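Long-range contacts in conserved hypothetical protein (Methanosarcina mazei, PDB 2NR4), which is of unknown function but binds flavin mononucleotide, which suggests a flavin-dependent role: residues F24-G29 with I49-E54; P56-F61 with A136-L141; Y82-F87 with G197-K202; E115-V120 with R148-L153. One frame throughout, in Å; residues are numbered along the deposited sequence.

Interaction 1: F24-G29 with I49-E54; sequences FGIREG and IVMKGE
Gly29 and Met51 form an antiparallel hydrogen-bonded pair, with their CA atoms 5.3 Å apart. Gly29 N donates to Met51 O at 3.0 Å, and Met51 N donates back to Gly29 O at 2.9 Å. Both bonds are fairly straight, about 160° at the hydrogen, and both donors lie in the carbonyl plane of the acceptor. Gly29 has a positive phi, at which a CB would crowd the preceding carbonyl. Residues 24-28 are irregular, diverge from strand 43-51 and lead into strand 29-37. A water bridges Arg27 O and Ile49 O, 2.9 Å from Ile49 O.

The side chains of Ile26, Ile49 and Met51 meet on one side. Ile26 CG2, anti to its backbone N, lies 3.7 Å from Ile49 CG2, and the two side chains cross obliquely. The same Ile26 methyl meets Met51 CE at 3.8 Å. Met51 has CG anti to the backbone N, then bends at chi2 (90°) and chi3 (81°), so the thioether folds back and crosses Ile26 at about a right angle. Leu21 covers both Ile26 and Met51. Arg27 and Glu28 point away from strand 43-51 and serve the dimer: Arg27 NE forms a salt bridge with Glu152 of the second subunit, and Glu28 OE2 accepts from Asp198 N of that subunit.

The pair closes the open end of the beta hairpin of strands 29-37 and 43-51, part of a closed six-stranded antiparallel barrel; the family belongs to the FMN-binding clan.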
# COMPACT_ATOMS: atom_id res chain seq x y z
N PHE A 24 4.19 -6.30 -13.42
CA PHE A 24 3.04 -5.42 -13.76
C PHE A 24 2.04 -5.33 -12.61
O PHE A 24 0.91 -4.91 -12.80
CB PHE A 24 2.36 -5.92 -15.04
CG PHE A 24 3.30 -5.95 -16.23
CD1 PHE A 24 3.51 -4.80 -16.98
CD2 PHE A 24 4.03 -7.09 -16.52
CE1 PHE A 24 4.40 -4.81 -18.04
CE2 PHE A 24 4.92 -7.12 -17.58
CZ PHE A 24 5.10 -5.97 -18.34
N GLY A 25 2.48 -5.74 -11.41
CA GLY A 25 1.68 -5.53 -10.21
C GLY A 25 0.73 -6.65 -9.90
O GLY A 25 -0.06 -6.52 -8.98
N ILE A 26 0.80 -7.78 -10.62
CA ILE A 26 -0.03 -8.95 -10.31
C ILE A 26 0.78 -9.93 -9.47
O ILE A 26 1.52 -10.76 -10.01
CB ILE A 26 -0.61 -9.64 -11.58
CG1 ILE A 26 -1.16 -8.59 -12.56
CG2 ILE A 26 -1.68 -10.72 -11.22
CD1 ILE A 26 -2.19 -7.69 -11.96
N ARG A 27 0.62 -9.82 -8.15
CA ARG A 27 1.50 -10.48 -7.17
C ARG A 27 0.73 -11.53 -6.41
O ARG A 27 -0.51 -11.61 -6.49
CB ARG A 27 1.98 -9.48 -6.12
CG ARG A 27 2.34 -8.11 -6.59
CD ARG A 27 3.74 -8.03 -6.96
NE ARG A 27 4.60 -8.39 -5.82
CZ ARG A 27 5.17 -7.52 -5.00
NH1 ARG A 27 4.99 -6.21 -5.17
NH2 ARG A 27 5.95 -7.98 -4.01
N GLU A 28 1.47 -12.31 -5.60
CA GLU A 28 0.85 -13.31 -4.78
C GLU A 28 -0.22 -12.69 -3.85
O GLU A 28 -0.01 -11.59 -3.34
CB GLU A 28 1.92 -14.04 -3.97
CG GLU A 28 1.42 -15.33 -3.38
CD GLU A 28 2.36 -15.85 -2.27
OE1 GLU A 28 3.50 -15.34 -2.12
OE2 GLU A 28 1.93 -16.77 -1.55
N GLY A 29 -1.33 -13.39 -3.62
CA GLY A 29 -2.42 -12.89 -2.76
C GLY A 29 -3.42 -12.15 -3.63
O GLY A 29 -3.56 -12.48 -4.81
N ILE A 49 -7.50 -9.03 -8.17
CA ILE A 49 -7.04 -10.20 -8.94
C ILE A 49 -6.30 -11.13 -7.96
O ILE A 49 -5.39 -10.65 -7.22
CB ILE A 49 -6.14 -9.75 -10.07
CG1 ILE A 49 -7.01 -8.98 -11.12
CG2 ILE A 49 -5.37 -10.94 -10.71
CD1 ILE A 49 -6.24 -8.40 -12.20
N VAL A 50 -6.70 -12.41 -7.96
CA VAL A 50 -6.22 -13.41 -6.99
C VAL A 50 -5.16 -14.28 -7.63
O VAL A 50 -5.38 -14.83 -8.73
CB VAL A 50 -7.36 -14.29 -6.47
CG1 VAL A 50 -6.89 -15.13 -5.23
CG2 VAL A 50 -8.64 -13.47 -6.19
N MET A 51 -4.03 -14.43 -6.93
CA MET A 51 -2.99 -15.31 -7.42
C MET A 51 -2.60 -16.25 -6.27
O MET A 51 -2.14 -15.78 -5.23
CB MET A 51 -1.80 -14.49 -7.91
CG MET A 51 -0.60 -15.31 -8.29
SD MET A 51 -0.76 -15.70 -10.04
CE MET A 51 -0.14 -14.13 -10.62
N LYS A 52 -2.82 -17.55 -6.46
CA LYS A 52 -2.44 -18.52 -5.44
C LYS A 52 -1.77 -19.76 -6.01
O LYS A 52 -2.17 -20.88 -5.71
CB LYS A 52 -3.62 -18.90 -4.53
CG LYS A 52 -4.95 -19.18 -5.23
CD LYS A 52 -6.00 -19.79 -4.29
CE LYS A 52 -6.70 -18.73 -3.41
NZ LYS A 52 -7.75 -19.36 -2.56
N GLY A 53 -0.73 -19.57 -6.81
CA GLY A 53 0.09 -20.69 -7.26
C GLY A 53 -0.10 -21.08 -8.70
O GLY A 53 0.73 -21.77 -9.28
N GLU A 54 -1.22 -20.66 -9.30
CA GLU A 54 -1.49 -21.04 -10.70
C GLU A 54 -1.83 -19.80 -11.55
O GLU A 54 -1.16 -18.76 -11.41
CB GLU A 54 -2.56 -22.13 -10.74
CG GLU A 54 -2.18 -23.40 -9.89
CD GLU A 54 -0.84 -24.04 -10.31
OE1 GLU A 54 -0.59 -24.19 -11.53
OE2 GLU A 54 -0.02 -24.40 -9.42
O HOH W 1 -2.58 -10.88 -7.70

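Interaction 2: P56-F61 with A136-L141; sequences PFVRLF and ADLVPL. With FMN (flavin mononucleotide), chain C.
The Phe57 ring has Arg59 NE at its edge, in the ring plane. Ala136 O and Asp137 OD1 stand oblique to this ring. FMN O2 is likewise oblique to the Phe61 ring, whose CD2 comes within 3.3 Å of that oxygen.

Strands 57-61 and 136-141 run antiparallel. Phe57 and Asp137 are a non-hydrogen-bonded pair, with CA atoms only 4.1 Å apart. Phe57 CG sits in the crowded position between the backbone N and the carbonyl carbon, chi1 64°, and its CB rests against Ala136 O at 3.1 Å. Val58 and Ala136 are the next pair, hydrogen-bonded in both directions. Val58 N meets Ala136 O at 2.9 Å, nearly along the C=O axis. Leu138 N reaches Pro56 O from above the carbonyl plane, and that bond is more bent, 141° at the hydrogen. On the Val58 and Ala136 face, Val58 CG1 meets Leu138 CD1 at 4.0 Å, the two side chains crossing at about a right angle. On the other face, Asp137 OD2 is held by Arg128 in a salt bridge.

Further along strand 57-61, the backbone binds the flavin. FMN N3 donates to Arg59 O at 2.8 Å, and Phe61 N donates to FMN O2 at 2.7 Å. The pyrimidine edge of FMN is thus read by main-chain atoms, and the bond to O2 would be expected to favour negative charge near N1 and O2 in a reduced flavin.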
# COMPACT_ATOMS: atom_id res chain seq x y z
N PRO A 56 -3.80 -16.46 -12.45
CA PRO A 56 -4.60 -15.53 -11.65
C PRO A 56 -6.05 -15.70 -12.00
O PRO A 56 -6.37 -16.23 -13.10
CB PRO A 56 -4.14 -14.15 -12.09
CG PRO A 56 -3.24 -14.33 -13.24
CD PRO A 56 -2.91 -15.78 -13.40
N PHE A 57 -6.93 -15.27 -11.09
CA PHE A 57 -8.37 -15.31 -11.33
C PHE A 57 -9.11 -14.16 -10.65
O PHE A 57 -8.55 -13.45 -9.80
CB PHE A 57 -8.99 -16.62 -10.92
CG PHE A 57 -8.92 -16.93 -9.44
CD1 PHE A 57 -10.02 -16.70 -8.63
CD2 PHE A 57 -7.79 -17.54 -8.90
CE1 PHE A 57 -9.97 -17.00 -7.26
CE2 PHE A 57 -7.72 -17.86 -7.53
CZ PHE A 57 -8.81 -17.60 -6.73
N VAL A 58 -10.37 -13.98 -11.05
CA VAL A 58 -11.19 -12.90 -10.48
C VAL A 58 -12.50 -13.48 -10.02
O VAL A 58 -12.97 -14.47 -10.57
CB VAL A 58 -11.47 -11.68 -11.47
CG1 VAL A 58 -10.27 -10.87 -11.71
CG2 VAL A 58 -12.11 -12.14 -12.81
N ARG A 59 -13.08 -12.85 -8.99
CA ARG A 59 -14.40 -13.25 -8.54
C ARG A 59 -15.17 -11.97 -8.69
O ARG A 59 -14.89 -10.99 -8.00
CB ARG A 59 -14.40 -13.66 -7.05
CG ARG A 59 -13.53 -14.83 -6.66
CD ARG A 59 -13.96 -15.44 -5.28
NE ARG A 59 -13.10 -16.57 -4.87
CZ ARG A 59 -13.41 -17.86 -4.99
NH1 ARG A 59 -14.59 -18.24 -5.47
NH2 ARG A 59 -12.54 -18.80 -4.60
N LEU A 60 -16.09 -11.95 -9.65
CA LEU A 60 -16.89 -10.76 -9.89
C LEU A 60 -18.32 -10.92 -9.35
O LEU A 60 -19.01 -11.89 -9.64
CB LEU A 60 -16.93 -10.45 -11.39
CG LEU A 60 -15.65 -10.57 -12.20
CD1 LEU A 60 -15.97 -10.56 -13.68
CD2 LEU A 60 -14.75 -9.38 -11.88
N PHE A 61 -18.77 -9.95 -8.56
CA PHE A 61 -20.14 -9.89 -8.10
C PHE A 61 -21.10 -9.78 -9.29
O PHE A 61 -20.91 -8.97 -10.19
CB PHE A 61 -20.32 -8.70 -7.14
CG PHE A 61 -19.66 -8.91 -5.81
CD1 PHE A 61 -20.01 -10.00 -5.01
CD2 PHE A 61 -18.71 -8.01 -5.34
CE1 PHE A 61 -19.41 -10.20 -3.76
CE2 PHE A 61 -18.10 -8.20 -4.11
CZ PHE A 61 -18.44 -9.30 -3.31
N ALA A 136 -13.61 -16.32 -13.06
CA ALA A 136 -12.88 -16.52 -14.33
C ALA A 136 -11.38 -16.57 -14.07
O ALA A 136 -10.85 -15.78 -13.30
CB ALA A 136 -13.19 -15.39 -15.30
N ASP A 137 -10.69 -17.49 -14.74
CA ASP A 137 -9.23 -17.45 -14.74
C ASP A 137 -8.77 -16.47 -15.81
O ASP A 137 -9.57 -16.12 -16.71
CB ASP A 137 -8.65 -18.85 -14.98
CG ASP A 137 -9.23 -19.85 -14.01
OD1 ASP A 137 -9.15 -19.60 -12.79
OD2 ASP A 137 -9.81 -20.89 -14.45
N LEU A 138 -7.52 -16.01 -15.73
CA LEU A 138 -6.99 -14.97 -16.57
C LEU A 138 -5.73 -15.38 -17.31
O LEU A 138 -4.74 -15.81 -16.70
CB LEU A 138 -6.66 -13.72 -15.74
CG LEU A 138 -7.85 -13.10 -14.98
CD1 LEU A 138 -7.34 -11.92 -14.17
CD2 LEU A 138 -8.98 -12.63 -15.92
N VAL A 139 -5.77 -15.19 -18.63
CA VAL A 139 -4.62 -15.53 -19.48
C VAL A 139 -4.09 -14.21 -20.12
O VAL A 139 -4.84 -13.55 -20.84
CB VAL A 139 -5.04 -16.53 -20.59
CG1 VAL A 139 -3.82 -16.88 -21.44
CG2 VAL A 139 -5.72 -17.79 -19.99
N PRO A 140 -2.84 -13.78 -19.82
CA PRO A 140 -2.37 -12.47 -20.28
C PRO A 140 -2.17 -12.46 -21.78
O PRO A 140 -1.73 -13.48 -22.35
CB PRO A 140 -1.02 -12.29 -19.59
CG PRO A 140 -0.69 -13.55 -18.95
CD PRO A 140 -1.82 -14.51 -19.04
N LEU A 141 -2.52 -11.35 -22.41
CA LEU A 141 -2.45 -11.18 -23.86
C LEU A 141 -1.42 -10.12 -24.24
O LEU A 141 -0.75 -10.21 -25.29
CB LEU A 141 -3.82 -10.74 -24.41
CG LEU A 141 -4.97 -11.73 -24.36
CD1 LEU A 141 -6.19 -11.14 -25.07
CD2 LEU A 141 -4.57 -13.08 -24.99
N1 FMN C . -16.10 -6.29 -6.95
C2 FMN C . -15.98 -7.55 -7.50
O2 FMN C . -16.92 -8.01 -8.14
N3 FMN C . -14.83 -8.28 -7.31
C4 FMN C . -13.77 -7.75 -6.58
O4 FMN C . -12.68 -8.30 -6.58
C4A FMN C . -13.89 -6.48 -6.03
N5 FMN C . -12.86 -5.93 -5.29
C5A FMN C . -12.96 -4.65 -4.76
C6 FMN C . -11.90 -4.11 -4.03
C7 FMN C . -11.99 -2.83 -3.50
C7M FMN C . -10.85 -2.31 -2.66
C8 FMN C . -13.18 -2.10 -3.69
C8M FMN C . -13.28 -0.67 -3.28
C9 FMN C . -14.25 -2.63 -4.41
C9A FMN C . -14.13 -3.92 -4.96
N10 FMN C . -15.18 -4.48 -5.69
C10 FMN C . -15.06 -5.75 -6.22
C1' FMN C . -16.50 -3.78 -5.78
C2' FMN C . -16.57 -3.05 -7.11
O2' FMN C . -15.42 -2.25 -7.28
C3' FMN C . -17.77 -2.13 -7.09
O3' FMN C . -18.94 -2.92 -6.95
C4' FMN C . -17.82 -1.25 -8.33
O4' FMN C . -18.79 -0.27 -8.05
C5' FMN C . -18.20 -2.04 -9.59
O5' FMN C . -18.58 -1.16 -10.63
P FMN C . -18.92 -1.61 -12.15
O1P FMN C . -20.45 -1.82 -12.18
O2P FMN C . -18.23 -2.96 -12.44
O3P FMN C . -18.55 -0.44 -13.07

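Interaction 3: Y82-F87 with G197-K202; sequences YDPILF and GDAEKK
Ile85 CG1 is anti to the carbonyl carbon (chi1 -67°), and the chain then extends (chi2 168°), which sends CD1 towards helix 198-210. There CD1 meets Lys202 CB at 3.9 Å, and Ile85 CG1 lies 3.6 Å from Ala199 O. Glu200 starts away from Pro84 but bends at chi2, 77°, so its carboxylate returns to the CG-CD rim of the Pro84 ring, the two side chains crossing at about a right angle. Glu200 OE2 is 3.5 Å from Pro84 CG. Its other oxygen, OE1, accepts from Gly197 N at 2.8 Å, with the donor above the carboxylate plane. This bond ties the Glu200 tip to the N-cap residue of its own helix. Pro84 CG also touches Ala199 CB at 3.8 Å.

The opposing helix is capped too. Asp83 is its N-cap, and OD1 accepts from Ile85 N at 3.2 Å, from well above the carboxylate plane. No hydrogen bond joins the two segments; the contact is mainly apolar.

Two helix starts therefore pack side by side. Phe160 of helix 158-176 covers both Pro84 and Glu200, and Val163 adds to the Pro84 side. Further down helix 198-210, Ala203 and Leu206 continue the contact with Pro84 and Ile85.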
# COMPACT_ATOMS: atom_id res chain seq x y z
N TYR A 82 -2.03 4.07 -7.88
CA TYR A 82 -1.65 4.48 -6.51
C TYR A 82 -2.43 5.72 -6.07
O TYR A 82 -2.32 6.15 -4.94
CB TYR A 82 -0.15 4.82 -6.42
CG TYR A 82 0.78 3.68 -6.79
CD1 TYR A 82 0.48 2.38 -6.46
CD2 TYR A 82 1.98 3.94 -7.43
CE1 TYR A 82 1.35 1.33 -6.79
CE2 TYR A 82 2.84 2.91 -7.77
CZ TYR A 82 2.52 1.62 -7.45
OH TYR A 82 3.37 0.59 -7.80
N ASP A 83 -3.26 6.25 -6.97
CA ASP A 83 -4.05 7.44 -6.70
C ASP A 83 -5.40 7.11 -6.05
O ASP A 83 -6.24 6.45 -6.67
CB ASP A 83 -4.25 8.17 -8.03
CG ASP A 83 -5.06 9.43 -7.89
OD1 ASP A 83 -5.22 9.99 -6.75
OD2 ASP A 83 -5.53 9.86 -8.97
N PRO A 84 -5.62 7.55 -4.79
CA PRO A 84 -6.85 7.13 -4.11
C PRO A 84 -8.08 7.81 -4.74
O PRO A 84 -9.17 7.27 -4.66
CB PRO A 84 -6.62 7.63 -2.68
CG PRO A 84 -5.72 8.85 -2.88
CD PRO A 84 -4.78 8.40 -3.93
N ILE A 85 -7.89 8.99 -5.33
CA ILE A 85 -8.98 9.67 -6.08
C ILE A 85 -9.56 8.79 -7.20
O ILE A 85 -10.77 8.60 -7.30
CB ILE A 85 -8.57 11.07 -6.58
CG1 ILE A 85 -8.36 12.03 -5.39
CG2 ILE A 85 -9.70 11.63 -7.50
CD1 ILE A 85 -7.67 13.36 -5.76
N LEU A 86 -8.68 8.23 -8.03
CA LEU A 86 -9.13 7.33 -9.11
C LEU A 86 -9.81 6.07 -8.60
O LEU A 86 -10.84 5.62 -9.15
CB LEU A 86 -7.95 7.04 -10.03
CG LEU A 86 -8.06 6.71 -11.52
CD1 LEU A 86 -9.10 7.62 -12.25
CD2 LEU A 86 -6.69 6.88 -12.10
N PHE A 87 -9.30 5.48 -7.51
CA PHE A 87 -10.03 4.41 -6.88
C PHE A 87 -11.46 4.72 -6.51
O PHE A 87 -12.37 3.91 -6.70
CB PHE A 87 -9.31 3.92 -5.59
CG PHE A 87 -8.58 2.65 -5.77
CD1 PHE A 87 -9.23 1.44 -5.63
CD2 PHE A 87 -7.23 2.67 -6.10
CE1 PHE A 87 -8.55 0.27 -5.80
CE2 PHE A 87 -6.56 1.49 -6.27
CZ PHE A 87 -7.24 0.30 -6.13
N GLY A 197 -2.19 12.40 2.59
CA GLY A 197 -1.98 13.72 1.99
C GLY A 197 -3.27 14.30 1.46
O GLY A 197 -4.37 13.78 1.76
N ASP A 198 -3.12 15.38 0.68
CA ASP A 198 -4.26 16.01 -0.01
C ASP A 198 -5.11 15.05 -0.84
O ASP A 198 -6.34 15.15 -0.82
CB ASP A 198 -3.79 17.16 -0.91
CG ASP A 198 -3.35 18.38 -0.13
OD1 ASP A 198 -3.65 18.43 1.08
OD2 ASP A 198 -2.69 19.29 -0.71
N ALA A 199 -4.48 14.14 -1.58
CA ALA A 199 -5.24 13.21 -2.44
C ALA A 199 -6.17 12.31 -1.62
O ALA A 199 -7.34 12.13 -1.99
CB ALA A 199 -4.30 12.38 -3.30
N GLU A 200 -5.66 11.75 -0.52
CA GLU A 200 -6.51 10.96 0.38
C GLU A 200 -7.66 11.74 0.98
O GLU A 200 -8.79 11.24 1.11
CB GLU A 200 -5.70 10.31 1.50
CG GLU A 200 -4.84 9.15 1.02
CD GLU A 200 -3.58 9.57 0.30
OE1 GLU A 200 -3.10 10.71 0.55
OE2 GLU A 200 -3.07 8.76 -0.52
N LYS A 201 -7.38 12.98 1.38
CA LYS A 201 -8.41 13.78 2.00
C LYS A 201 -9.50 14.13 0.99
O LYS A 201 -10.68 14.07 1.33
CB LYS A 201 -7.81 15.00 2.73
CG LYS A 201 -6.91 14.60 3.93
CD LYS A 201 -6.21 15.87 4.50
CE LYS A 201 -5.08 15.52 5.48
NZ LYS A 201 -4.28 16.74 5.84
N LYS A 202 -9.11 14.39 -0.26
CA LYS A 202 -10.06 14.57 -1.38
C LYS A 202 -10.86 13.30 -1.68
O LYS A 202 -12.07 13.36 -1.93
CB LYS A 202 -9.33 15.02 -2.66
CG LYS A 202 -8.88 16.47 -2.71
CD LYS A 202 -8.62 16.93 -4.17
CE LYS A 202 -7.30 17.74 -4.27
NZ LYS A 202 -7.18 18.71 -3.13

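Interaction 4: E115-V120 with R148-L153; sequences EAIAWV and RNIKEL
Asn149 CB points towards segment 115-120 and lies 4.0 Å from Ile117 CD1. CG is anti to the carbonyl carbon, chi1 -73°, which puts the amide beside the backbone of Ala116. ND2 then donates to Ala116 O at 2.9 Å, a fairly straight bond. Ala116 O lies close to the plane of the amide. Seen from the acceptor, the donor stands 49° above the carbonyl plane, so the bond does not use a lone pair direction. ND2 also donates to Lys114 O, just before the segment. Ala116 O in turn accepts from Asn146 ND2, so two side-chain amides grip this one carbonyl. The other branch, OD1, comes within 3.3 Å of Glu115 OE1. These are two acceptors and no hydrogen bond joins them; the Glu115 carboxylate and the Asn149 amide are turned 52° apart.

The contact joins the entry to barrel strand 118-130 with the connection that leaves strand 133-145 for helix 158-176. The two strands are antiparallel neighbours in the barrel, and the bonds from Asn149 fasten the exit of one beside the start of the other.

Ile117 fills the apolar side. Its CD1 approaches Asn149 O at 3.2 Å, a close van der Waals contact. Its CG2, anti to the backbone N, meets Ile150 CG1 at 3.8 Å, and the two side chains cross at about a right angle. Phe145 of strand 133-145 also touches Ile150. Beyond Ile150, Leu153 packs on Gly25 of the second subunit.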
# COMPACT_ATOMS: atom_id res chain seq x y z
N GLU A 115 -3.86 6.78 -16.84
CA GLU A 115 -3.15 7.04 -15.59
C GLU A 115 -2.69 5.74 -14.90
O GLU A 115 -2.17 5.79 -13.78
CB GLU A 115 -4.00 7.88 -14.66
CG GLU A 115 -4.22 9.34 -15.12
CD GLU A 115 -2.92 10.10 -15.46
OE1 GLU A 115 -1.90 9.94 -14.75
OE2 GLU A 115 -2.94 10.88 -16.44
N ALA A 116 -2.84 4.59 -15.55
CA ALA A 116 -2.28 3.35 -15.00
C ALA A 116 -0.76 3.38 -14.88
O ALA A 116 -0.04 3.86 -15.77
CB ALA A 116 -2.70 2.16 -15.84
N ILE A 117 -0.25 2.86 -13.77
CA ILE A 117 1.18 2.67 -13.63
C ILE A 117 1.65 1.54 -14.55
O ILE A 117 2.64 1.67 -15.27
CB ILE A 117 1.53 2.33 -12.15
CG1 ILE A 117 0.98 3.41 -11.17
CG2 ILE A 117 3.01 2.08 -12.00
CD1 ILE A 117 1.60 4.74 -11.31
N ALA A 118 0.94 0.42 -14.50
CA ALA A 118 1.18 -0.75 -15.32
C ALA A 118 -0.16 -1.41 -15.64
O ALA A 118 -1.09 -1.44 -14.78
CB ALA A 118 2.10 -1.74 -14.57
N TRP A 119 -0.29 -1.96 -16.85
CA TRP A 119 -1.55 -2.63 -17.27
C TRP A 119 -1.26 -4.00 -17.86
O TRP A 119 -0.16 -4.23 -18.41
CB TRP A 119 -2.38 -1.73 -18.23
CG TRP A 119 -1.61 -1.27 -19.43
CD1 TRP A 119 -0.96 -0.07 -19.59
CD2 TRP A 119 -1.36 -2.03 -20.63
NE1 TRP A 119 -0.33 -0.04 -20.84
CE2 TRP A 119 -0.56 -1.22 -21.49
CE3 TRP A 119 -1.75 -3.30 -21.08
CZ2 TRP A 119 -0.14 -1.65 -22.76
CZ3 TRP A 119 -1.33 -3.73 -22.34
CH2 TRP A 119 -0.51 -2.91 -23.15
N VAL A 120 -2.21 -4.91 -17.71
CA VAL A 120 -2.15 -6.22 -18.37
C VAL A 120 -3.52 -6.47 -18.96
O VAL A 120 -4.53 -6.40 -18.25
CB VAL A 120 -1.80 -7.38 -17.40
CG1 VAL A 120 -1.67 -8.72 -18.17
CG2 VAL A 120 -0.49 -7.07 -16.61
N ARG A 148 6.12 7.30 -17.28
CA ARG A 148 5.68 8.68 -17.06
C ARG A 148 4.76 8.86 -15.84
O ARG A 148 4.65 9.96 -15.31
CB ARG A 148 5.00 9.23 -18.34
CG ARG A 148 5.91 9.32 -19.60
CD ARG A 148 5.12 9.62 -20.90
NE ARG A 148 5.85 9.20 -22.10
CZ ARG A 148 5.38 9.27 -23.35
NH1 ARG A 148 4.16 9.75 -23.59
NH2 ARG A 148 6.13 8.86 -24.36
N ASN A 149 4.13 7.78 -15.38
CA ASN A 149 3.17 7.83 -14.28
C ASN A 149 3.74 7.49 -12.90
O ASN A 149 3.03 7.58 -11.89
CB ASN A 149 1.97 6.93 -14.59
CG ASN A 149 1.07 7.52 -15.65
OD1 ASN A 149 0.97 8.74 -15.78
ND2 ASN A 149 0.40 6.66 -16.41
N ILE A 150 4.99 7.05 -12.87
CA ILE A 150 5.73 6.86 -11.62
C ILE A 150 6.55 8.12 -11.43
O ILE A 150 7.50 8.35 -12.17
CB ILE A 150 6.70 5.65 -11.66
CG1 ILE A 150 6.05 4.42 -12.30
CG2 ILE A 150 7.21 5.32 -10.23
CD1 ILE A 150 6.98 3.21 -12.34
N LYS A 151 6.17 8.96 -10.49
CA LYS A 151 6.95 10.18 -10.26
C LYS A 151 7.57 10.24 -8.86
O LYS A 151 8.56 10.96 -8.63
CB LYS A 151 6.12 11.43 -10.59
CG LYS A 151 5.80 11.59 -12.12
CD LYS A 151 6.96 12.24 -12.93
CE LYS A 151 7.15 11.62 -14.33
NZ LYS A 151 6.40 12.34 -15.41
N GLU A 152 7.00 9.46 -7.93
CA GLU A 152 7.51 9.35 -6.56
C GLU A 152 7.68 7.86 -6.21
O GLU A 152 7.18 6.99 -6.94
CB GLU A 152 6.57 10.09 -5.57
CG GLU A 152 6.36 11.58 -5.96
CD GLU A 152 5.49 12.40 -5.00
OE1 GLU A 152 5.09 11.94 -3.91
OE2 GLU A 152 5.19 13.57 -5.37
N LEU A 153 8.44 7.55 -5.15
CA LEU A 153 8.59 6.16 -4.70
C LEU A 153 7.35 5.77 -3.91
O LEU A 153 7.02 6.46 -2.98
CB LEU A 153 9.80 6.03 -3.75
CG LEU A 153 10.25 4.58 -3.49
CD1 LEU A 153 10.65 3.93 -4.77
CD2 LEU A 153 11.40 4.49 -2.44

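How the interactions relate
Interactions 1 and 2 are neighbours in the barrel sheet. Strands 43-51 and 57-61 join them, with Ile49 packing on Pro56 and Val58. Interaction 2 is the buried one, made mostly by backbone bonds and apolar side chains, and its strand 57-61 continues to the flavin. The other three are partly buried and touch the second subunit. Interaction 1 has a polar outer side. Interactions 1 and 2 both use main-chain pairing; interaction 4 relies on a side-chain amide instead. Interaction 3 joins helices, on the opposite side of the chain's centre from interaction 2, without cross-segment hydrogen bonds. Tyr82 of interaction 3 touches Ile117 of interaction 4, and Leu86 touches Glu115.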